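Local coordinates for protein esterase (Alcaligenes sp., PDB 1QLW) that probably hydrolyses carboxylic esters, as a bacterial esterase of the alpha/beta-hydrolase fold, at residues 65-70 and 99-104; 80-85 and 158-163; 248-253 and 271-276. All coordinates share one frame; numbering follows the deposited sequence. Where two conformers were deposited one is given.

Contact 1: 65-70 and 99-104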
loop_
_atom_site.group_PDB
_atom_site.type_symbol
_atom_site.label_atom_id
_atom_site.label_comp_id
_atom_site.label_asym_id
_atom_site.label_seq_id
_atom_site.Cartn_x
_atom_site.Cartn_y
_atom_site.Cartn_z
ATOM N N ILE A 65 3.906 17.188 7.180
ATOM C CA ILE A 65 2.601 17.141 6.555
ATOM C C ILE A 65 2.163 15.679 6.479
ATOM O O ILE A 65 2.902 14.830 5.986
ATOM C CB ILE A 65 2.601 17.797 5.168
ATOM C CG1 ILE A 65 3.051 19.264 5.251
ATOM C CG2 ILE A 65 1.227 17.673 4.518
ATOM C CD1 ILE A 65 3.322 19.936 3.923
ATOM N N THR A 66 0.964 15.416 6.989
ATOM C CA THR A 66 0.340 14.098 6.892
ATOM C C THR A 66 -0.684 14.158 5.763
ATOM O O THR A 66 -1.608 14.982 5.812
ATOM C CB THR A 66 -0.303 13.720 8.230
ATOM O OG1 THR A 66 0.702 13.617 9.246
ATOM C CG2 THR A 66 -1.026 12.392 8.139
ATOM N N LEU A 67 -0.530 13.310 4.761
ATOM C CA LEU A 67 -1.367 13.270 3.566
ATOM C C LEU A 67 -2.361 12.125 3.651
ATOM O O LEU A 67 -1.955 10.978 3.848
ATOM C CB LEU A 67 -0.521 13.141 2.296
ATOM C CG LEU A 67 0.471 14.267 2.015
ATOM C CD1 LEU A 67 1.363 13.898 0.823
ATOM C CD2 LEU A 67 -0.257 15.564 1.721
ATOM N N ILE A 68 -3.644 12.451 3.512
ATOM C CA ILE A 68 -4.750 11.556 3.812
ATOM C C ILE A 68 -5.674 11.437 2.607
ATOM O O ILE A 68 -6.435 12.375 2.302
ATOM C CB ILE A 68 -5.523 12.092 5.038
ATOM C CG1 ILE A 68 -4.609 12.425 6.232
ATOM C CG2 ILE A 68 -6.629 11.126 5.442
ATOM C CD1 ILE A 68 -5.206 13.471 7.148
ATOM N N HIS A 69 -5.606 10.328 1.888
ATOM C CA HIS A 69 -6.400 10.108 0.691
ATOM C C HIS A 69 -7.892 9.977 1.004
ATOM O O HIS A 69 -8.298 9.764 2.143
ATOM C CB HIS A 69 -5.904 8.853 -0.055
ATOM C CG HIS A 69 -6.168 7.598 0.733
ATOM N ND1 HIS A 69 -7.430 7.026 0.745
ATOM C CD2 HIS A 69 -5.396 6.828 1.524
ATOM C CE1 HIS A 69 -7.377 5.960 1.555
ATOM N NE2 HIS A 69 -6.157 5.810 2.046
ATOM N N GLY A 70 -8.679 10.066 -0.071
ATOM C CA GLY A 70 -10.120 9.952 0.014
ATOM C C GLY A 70 -10.660 8.623 -0.483
ATOM O O GLY A 70 -10.021 7.581 -0.294
ATOM N N THR A 99 7.061 14.119 5.181
ATOM C CA THR A 99 5.752 13.656 4.765
ATOM C C THR A 99 5.414 12.318 5.420
ATOM O O THR A 99 6.268 11.436 5.565
ATOM C CB THR A 99 5.604 13.457 3.255
ATOM O OG1 THR A 99 6.509 12.445 2.835
ATOM C CG2 THR A 99 5.842 14.768 2.526
ATOM N N TYR A 100 4.162 12.214 5.835
ATOM C CA TYR A 100 3.605 10.989 6.423
ATOM C C TYR A 100 2.397 10.635 5.562
ATOM O O TYR A 100 1.399 11.351 5.623
ATOM C CB TYR A 100 3.253 11.172 7.892
ATOM C CG TYR A 100 4.472 11.283 8.773
ATOM C CD1 TYR A 100 5.266 12.415 8.793
ATOM C CD2 TYR A 100 4.870 10.227 9.582
ATOM C CE1 TYR A 100 6.427 12.475 9.536
ATOM C CE2 TYR A 100 6.009 10.287 10.357
ATOM C CZ TYR A 100 6.794 11.409 10.331
ATOM O OH TYR A 100 7.936 11.486 11.082
ATOM N N VAL A 101 2.518 9.628 4.720
ATOM C CA VAL A 101 1.479 9.283 3.743
ATOM C C VAL A 101 0.810 8.007 4.227
ATOM O O VAL A 101 1.466 6.958 4.332
ATOM C CB VAL A 101 2.048 9.114 2.332
ATOM C CG1 VAL A 101 0.940 8.697 1.364
ATOM C CG2 VAL A 101 2.731 10.385 1.829
ATOM N N ILE A 102 -0.484 8.092 4.509
ATOM C CA ILE A 102 -1.208 6.975 5.098
ATOM C C ILE A 102 -2.000 6.186 4.066
ATOM O O ILE A 102 -2.309 6.669 2.976
ATOM C CB ILE A 102 -2.143 7.439 6.238
ATOM C CG1 ILE A 102 -3.361 8.211 5.749
ATOM C CG2 ILE A 102 -1.353 8.258 7.253
ATOM C CD1 ILE A 102 -4.682 7.895 6.327
ATOM N N ASP A 103 -2.333 4.944 4.455
ATOM C CA ASP A 103 -3.500 4.268 3.896
ATOM C C ASP A 103 -4.548 4.256 5.019
ATOM O O ASP A 103 -4.250 3.846 6.138
ATOM C CB ASP A 103 -3.251 2.840 3.423
ATOM C CG ASP A 103 -2.473 2.773 2.116
ATOM O OD1 ASP A 103 -2.402 3.808 1.399
ATOM O OD2 ASP A 103 -2.010 1.662 1.756
ATOM N N GLN A 104 -5.753 4.733 4.694
ATOM C CA GLN A 104 -6.819 4.734 5.683
ATOM C C GLN A 104 -7.016 3.350 6.291
ATOM O O GLN A 104 -6.772 2.332 5.636
ATOM C CB GLN A 104 -8.156 5.105 5.058
ATOM C CG GLN A 104 -8.398 6.578 4.789
ATOM C CD GLN A 104 -9.825 6.836 4.365
ATOM O OE1 GLN A 104 -10.761 6.258 4.947
ATOM N NE2 GLN A 104 -10.030 7.671 3.364
HETATM O O HOH W 1 -2.925 9.139 2.030
#
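Strands 65-68 and 99-103 run parallel at the middle of the sheet, Tyr100 N giving a bond to Ile65 O and Leu67 N one to Tyr100 O, both lying in the plane of the accepting carbonyl. The ladder then frays: Ile102 N reaches Leu67 O only weakly, at 3.3 Å, and a water enters the gap, donating to Leu67 O and Ile102 O while accepting from His69 N. With helix 88-94 the two strands form a right-handed beta-alpha-beta crossover of the alpha/beta-hydrolase fold, and farther along His69 meets Gln104. From CB of His69, CG stands in the crowded position between backbone N and carbonyl carbon (chi1 67°), which turns the ring toward segment 99-104. ND1 donates to Gly70 O at 2.8 Å, within the ring plane; CD2 faces Ile102 O at the ring edge; CE1 rests 3.4 Å from Gln104 CG; and NE2 accepts from Gln104 N at 2.9 Å, almost straight (177°), though the donor is tilted 28° from the ring plane. Gln104 extends beyond CG so that its NE2 bonds His69 O from above the carbonyl plane and also Gln207, while Tyr211 holds its OE1. An alanine in place of His69 would remove the acceptor for Gln104 N and the donor to Gly70 O, and would probably loosen both loops. On the face bearing Leu67 and Val101, Leu67 CD1 lies 3.9 Å from Val101 CG2.

Contact 2: 80-85 and 158-163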
loop_
_atom_site.group_PDB
_atom_site.type_symbol
_atom_site.label_atom_id
_atom_site.label_comp_id
_atom_site.label_asym_id
_atom_site.label_seq_id
_atom_site.Cartn_x
_atom_site.Cartn_y
_atom_site.Cartn_z
ATOM N N THR A 80 3.631 9.352 -7.645
ATOM C CA THR A 80 3.733 9.763 -9.040
ATOM C C THR A 80 2.338 9.892 -9.633
ATOM O O THR A 80 1.483 9.030 -9.423
ATOM C CB THR A 80 4.487 8.682 -9.814
ATOM O OG1 THR A 80 5.686 8.350 -9.094
ATOM C CG2 THR A 80 4.770 9.069 -11.246
ATOM N N THR A 81 2.128 10.946 -10.425
ATOM C CA THR A 81 0.805 11.117 -11.030
ATOM C C THR A 81 0.548 10.006 -12.034
ATOM O O THR A 81 1.459 9.319 -12.511
ATOM C CB THR A 81 0.679 12.483 -11.735
ATOM O OG1 THR A 81 1.544 12.498 -12.888
ATOM C CG2 THR A 81 1.056 13.633 -10.794
ATOM N N PRO A 82 -0.712 9.830 -12.456
ATOM C CA PRO A 82 -1.028 8.790 -13.444
ATOM C C PRO A 82 -0.238 8.899 -14.728
ATOM O O PRO A 82 0.073 7.877 -15.359
ATOM C CB PRO A 82 -2.534 8.964 -13.664
ATOM C CG PRO A 82 -3.028 9.458 -12.337
ATOM C CD PRO A 82 -1.945 10.383 -11.840
ATOM N N ASP A 83 0.117 10.111 -15.160
ATOM C CA ASP A 83 0.895 10.352 -16.357
ATOM C C ASP A 83 2.390 10.465 -16.112
ATOM O O ASP A 83 3.129 10.861 -17.022
ATOM C CB ASP A 83 0.379 11.557 -17.135
ATOM C CG ASP A 83 0.493 12.860 -16.377
ATOM O OD1 ASP A 83 0.220 12.892 -15.158
ATOM O OD2 ASP A 83 0.848 13.872 -17.022
ATOM N N GLY A 84 2.864 10.098 -14.931
ATOM C CA GLY A 84 4.286 9.945 -14.690
ATOM C C GLY A 84 5.013 11.134 -14.118
ATOM O O GLY A 84 6.251 11.105 -14.063
ATOM N N ARG A 85 4.317 12.166 -13.684
ATOM C CA ARG A 85 4.948 13.365 -13.170
ATOM C C ARG A 85 5.090 13.300 -11.650
ATOM O O ARG A 85 4.469 12.517 -10.940
ATOM C CB ARG A 85 4.128 14.598 -13.569
ATOM C CG ARG A 85 4.171 14.878 -15.064
ATOM C CD ARG A 85 3.323 16.087 -15.423
ATOM N NE ARG A 85 1.899 15.766 -15.277
ATOM C CZ ARG A 85 1.126 16.183 -14.285
ATOM N NH1 ARG A 85 1.503 17.095 -13.402
ATOM N NH2 ARG A 85 -0.106 15.685 -14.229
ATOM N N THR A 158 -9.832 20.998 -19.081
ATOM C CA THR A 158 -9.486 20.294 -17.852
ATOM C C THR A 158 -7.971 20.260 -17.671
ATOM O O THR A 158 -7.192 20.104 -18.603
ATOM C CB THR A 158 -10.021 18.860 -17.845
ATOM O OG1 THR A 158 -9.690 18.295 -16.554
ATOM C CG2 THR A 158 -9.410 17.954 -18.901
ATOM N N GLN A 159 -7.561 20.407 -16.417
ATOM C CA GLN A 159 -6.165 20.211 -16.039
ATOM C C GLN A 159 -5.831 18.736 -15.818
ATOM O O GLN A 159 -4.650 18.410 -15.690
ATOM C CB GLN A 159 -5.844 20.987 -14.765
ATOM C CG GLN A 159 -5.897 22.493 -14.905
ATOM C CD GLN A 159 -4.668 23.127 -15.488
ATOM O OE1 GLN A 159 -3.680 22.449 -15.790
ATOM N NE2 GLN A 159 -4.710 24.452 -15.534
ATOM N N PHE A 160 -6.823 17.858 -15.740
ATOM C CA PHE A 160 -6.455 16.467 -15.472
ATOM C C PHE A 160 -5.863 15.856 -16.721
ATOM O O PHE A 160 -6.384 16.085 -17.817
ATOM C CB PHE A 160 -7.697 15.641 -15.043
ATOM C CG PHE A 160 -7.232 14.291 -14.569
ATOM C CD1 PHE A 160 -6.747 14.120 -13.274
ATOM C CD2 PHE A 160 -7.229 13.203 -15.412
ATOM C CE1 PHE A 160 -6.251 12.886 -12.867
ATOM C CE2 PHE A 160 -6.717 11.971 -15.022
ATOM C CZ PHE A 160 -6.230 11.827 -13.743
ATOM N N PRO A 161 -4.800 15.052 -16.598
ATOM C CA PRO A 161 -4.197 14.386 -17.757
ATOM C C PRO A 161 -5.075 13.206 -18.193
ATOM O O PRO A 161 -4.768 12.033 -17.944
ATOM C CB PRO A 161 -2.846 13.924 -17.243
ATOM C CG PRO A 161 -3.098 13.657 -15.782
ATOM C CD PRO A 161 -4.044 14.768 -15.366
ATOM N N VAL A 162 -6.172 13.516 -18.894
ATOM C CA VAL A 162 -7.139 12.512 -19.291
ATOM C C VAL A 162 -6.574 11.491 -20.251
ATOM O O VAL A 162 -7.097 10.373 -20.316
ATOM C CB VAL A 162 -8.452 13.116 -19.835
ATOM C CG1 VAL A 162 -9.243 13.840 -18.755
ATOM C CG2 VAL A 162 -8.156 14.024 -21.008
ATOM N N GLN A 163 -5.470 11.780 -20.940
ATOM C CA GLN A 163 -4.788 10.763 -21.730
ATOM C C GLN A 163 -4.290 9.605 -20.882
ATOM O O GLN A 163 -4.044 8.520 -21.422
ATOM C CB GLN A 163 -3.635 11.365 -22.525
ATOM C CG GLN A 163 -2.375 11.701 -21.785
ATOM C CD GLN A 163 -2.316 12.955 -20.967
ATOM O OE1 GLN A 163 -3.309 13.651 -20.758
ATOM N NE2 GLN A 163 -1.122 13.282 -20.472
HETATM O O HOH W 2 -0.060 15.600 -19.012
#
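Asp83 and Pro161 cross at about a right angle, and this crossing is the closest meeting of the two loops. The carboxylate lies against the proline ring, with Asp83 OD1 3.5 Å from Pro161 CG and Asp83 CG 3.6 Å from Pro161 CB. No direct hydrogen bond spans the segments, so the carboxylate meets carbon here and is bonded by Thr81 and Arg85 within its own loop. Asp83 sits in the type I beta turn from Thr81 to Gly84, and its CG takes the crowded position between backbone N and carbonyl carbon (chi1 64°). Arg85 bends at chi3 to set its guanidinium beside that group: NE donates to the syn lone pair of Asp83 OD2 at 2.8 Å, exactly in the guanidinium plane, and NH2 makes a weak bond to OD1. Thr81 OG1 donates to OD1 from above the carboxylate plane and accepts from Arg85 N. The same guanidinium presents its edge to Pro161 CG, while NH1 and NH2 also bond Asp303 O and Gln302 O respectively. Farther along, the amide of Gln163 is turned nearly perpendicular to the carboxylate (84°), and one water joins them, donating to Asp83 OD2 and accepting from Gln163 NE2. Pro82 CG approaches Phe160 CZ at 4.2 Å, adding an apolar touch. The turn lies between strand 65-68 and helix 88-94, whereas Pro161 is the centre of an inverse gamma turn leading into helix 165-171, whose Glu167 and Gln171 touch Pro82 and whose Leu168 packs on Phe160.

Contact 3: 248-253 and 271-276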
loop_
_atom_site.group_PDB
_atom_site.type_symbol
_atom_site.label_atom_id
_atom_site.label_comp_id
_atom_site.label_asym_id
_atom_site.label_seq_id
_atom_site.Cartn_x
_atom_site.Cartn_y
_atom_site.Cartn_z
ATOM N N VAL A 248 -7.111 26.841 9.224
ATOM C CA VAL A 248 -7.742 25.962 8.257
ATOM C C VAL A 248 -7.753 26.547 6.853
ATOM O O VAL A 248 -8.105 27.700 6.657
ATOM C CB VAL A 248 -9.212 25.691 8.654
ATOM C CG1 VAL A 248 -9.964 24.901 7.598
ATOM C CG2 VAL A 248 -9.314 25.032 10.022
ATOM N N LEU A 249 -7.370 25.690 5.895
ATOM C CA LEU A 249 -7.445 26.010 4.487
ATOM C C LEU A 249 -8.300 24.959 3.786
ATOM O O LEU A 249 -8.001 23.771 3.932
ATOM C CB LEU A 249 -6.050 26.025 3.852
ATOM C CG LEU A 249 -6.014 26.310 2.353
ATOM C CD1 LEU A 249 -6.465 27.730 2.035
ATOM C CD2 LEU A 249 -4.610 26.087 1.801
ATOM N N VAL A 250 -9.329 25.382 3.073
ATOM C CA VAL A 250 -10.162 24.474 2.281
ATOM C C VAL A 250 -9.960 24.889 0.830
ATOM O O VAL A 250 -10.082 26.070 0.511
ATOM C CB VAL A 250 -11.635 24.521 2.709
ATOM C CG1 VAL A 250 -12.499 23.706 1.766
ATOM C CG2 VAL A 250 -11.779 24.068 4.160
ATOM N N VAL A 251 -9.663 23.941 -0.060
ATOM C CA VAL A 251 -9.325 24.249 -1.442
ATOM C C VAL A 251 -10.332 23.613 -2.394
ATOM O O VAL A 251 -10.614 22.414 -2.296
ATOM C CB VAL A 251 -7.914 23.730 -1.802
ATOM C CG1 VAL A 251 -7.523 24.212 -3.197
ATOM C CG2 VAL A 251 -6.880 24.167 -0.780
ATOM N N PHE A 252 -10.853 24.410 -3.326
ATOM C CA PHE A 252 -11.755 23.931 -4.361
ATOM C C PHE A 252 -11.242 24.305 -5.748
ATOM O O PHE A 252 -10.674 25.381 -5.951
ATOM C CB PHE A 252 -13.197 24.441 -4.213
ATOM C CG PHE A 252 -14.002 23.642 -3.217
ATOM C CD1 PHE A 252 -13.952 23.869 -1.857
ATOM C CD2 PHE A 252 -14.869 22.653 -3.673
ATOM C CE1 PHE A 252 -14.709 23.115 -0.972
ATOM C CE2 PHE A 252 -15.611 21.886 -2.794
ATOM C CZ PHE A 252 -15.546 22.118 -1.433
ATOM N N GLY A 253 -11.471 23.399 -6.690
ATOM C CA GLY A 253 -11.116 23.568 -8.069
ATOM C C GLY A 253 -12.178 24.210 -8.934
ATOM O O GLY A 253 -12.904 25.117 -8.514
ATOM N N ALA A 271 -19.831 28.405 4.532
ATOM C CA ALA A 271 -20.561 28.688 5.777
ATOM C C ALA A 271 -19.656 28.346 6.959
ATOM O O ALA A 271 -19.636 29.062 7.954
ATOM C CB ALA A 271 -21.869 27.957 5.808
ATOM N N PHE A 272 -18.958 27.219 6.877
ATOM C CA PHE A 272 -18.014 26.815 7.907
ATOM C C PHE A 272 -16.902 27.824 8.083
ATOM O O PHE A 272 -16.641 28.257 9.203
ATOM C CB PHE A 272 -17.445 25.426 7.542
ATOM C CG PHE A 272 -16.202 25.064 8.290
ATOM C CD1 PHE A 272 -16.179 24.986 9.665
ATOM C CD2 PHE A 272 -15.057 24.836 7.530
ATOM C CE1 PHE A 272 -14.974 24.662 10.293
ATOM C CE2 PHE A 272 -13.877 24.493 8.156
ATOM C CZ PHE A 272 -13.850 24.436 9.527
ATOM N N ILE A 273 -16.220 28.162 7.003
ATOM C CA ILE A 273 -15.083 29.078 7.093
ATOM C C ILE A 273 -15.515 30.420 7.641
ATOM O O ILE A 273 -14.829 30.994 8.496
ATOM C CB ILE A 273 -14.424 29.201 5.718
ATOM C CG1 ILE A 273 -13.727 27.888 5.307
ATOM C CG2 ILE A 273 -13.441 30.369 5.683
ATOM C CD1 ILE A 273 -12.541 27.503 6.171
ATOM N N ASP A 274 -16.629 30.951 7.159
ATOM C CA ASP A 274 -17.107 32.230 7.671
ATOM C C ASP A 274 -17.424 32.155 9.147
ATOM O O ASP A 274 -17.105 33.083 9.899
ATOM C CB ASP A 274 -18.343 32.665 6.873
ATOM C CG ASP A 274 -18.015 33.018 5.440
ATOM O OD1 ASP A 274 -16.835 33.201 5.075
ATOM O OD2 ASP A 274 -18.992 33.128 4.670
ATOM N N ALA A 275 -18.080 31.082 9.584
ATOM C CA ALA A 275 -18.365 30.888 11.001
ATOM C C ALA A 275 -17.086 30.797 11.821
ATOM O O ALA A 275 -17.015 31.346 12.924
ATOM C CB ALA A 275 -19.220 29.654 11.226
ATOM N N LEU A 276 -16.083 30.112 11.289
ATOM C CA LEU A 276 -14.808 29.967 11.973
ATOM C C LEU A 276 -14.146 31.323 12.173
ATOM O O LEU A 276 -13.679 31.657 13.270
ATOM C CB LEU A 276 -13.920 29.029 11.164
ATOM C CG LEU A 276 -12.539 28.752 11.758
ATOM C CD1 LEU A 276 -12.636 28.057 13.105
ATOM C CD2 LEU A 276 -11.733 27.899 10.777
#
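This is apolar strand-on-helix packing within a beta-alpha-beta unit of the alpha/beta-hydrolase fold, made by strand 248-252, helix 263-278 and strand 283-287. The strand belongs to the central sheet, lying between strands 223-229 and 283-287, and the helix runs back across one face of it. The axes of strand 248-252 and helix segment 271-276 are nearly antiparallel, at 158°, and approach to 10.2 Å, a separation bridged entirely by side chains with no hydrogen bond between the segments. Because side chains alternate along a strand, Val248 and Val250 point toward the helix while Leu249, between them, points away and touches Gln284 and Met286 of the adjoining strand. The helix answers with Phe272, Ile273 and Leu276, spaced so that all three fall on its inner side. Val248 is the meeting point, and its two methyl groups divide the work. CG1, anti to the backbone N, reaches Ile273 CD1 and the ring of Phe272, whereas CG2, anti to the carbonyl carbon, lies 3.8 Å from Leu276 CD2. Ile273 slides past Val250 in the opposite direction. Its terminal CD1 spans both valines, at 3.9 Å from Val248 CG1 and 4.1 Å from Val250 CG2. Phe272 also packs edge-to-face with Phe213 and touches Pro235, which continues the apolar layer beyond the two segments. Its ring meets Val248 tip to tip, the methyl CG1 lying at the ring edge, near its plane, 4.0 Å from CE2.

How the contacts relate
After the N-terminal strands, the chain enters strand 65-68, then the turn at 80-85 and helix 88-94, and contact 1 closes when strand 99-103 pairs with strand 65-68. Contact 2 opens inside that loop but closes only at 158-163, so contacts 1 and 2 cross: the connection within this crossover packs against the distant segment before helix 165-171. Contact 3 follows in series, closing a short strand-to-helix connection farther along the chain. Contacts 1 and 3 reach the same sheet at different strands, their centres 20 Å apart, whereas contact 2 joins two loops. No two of the three touch directly.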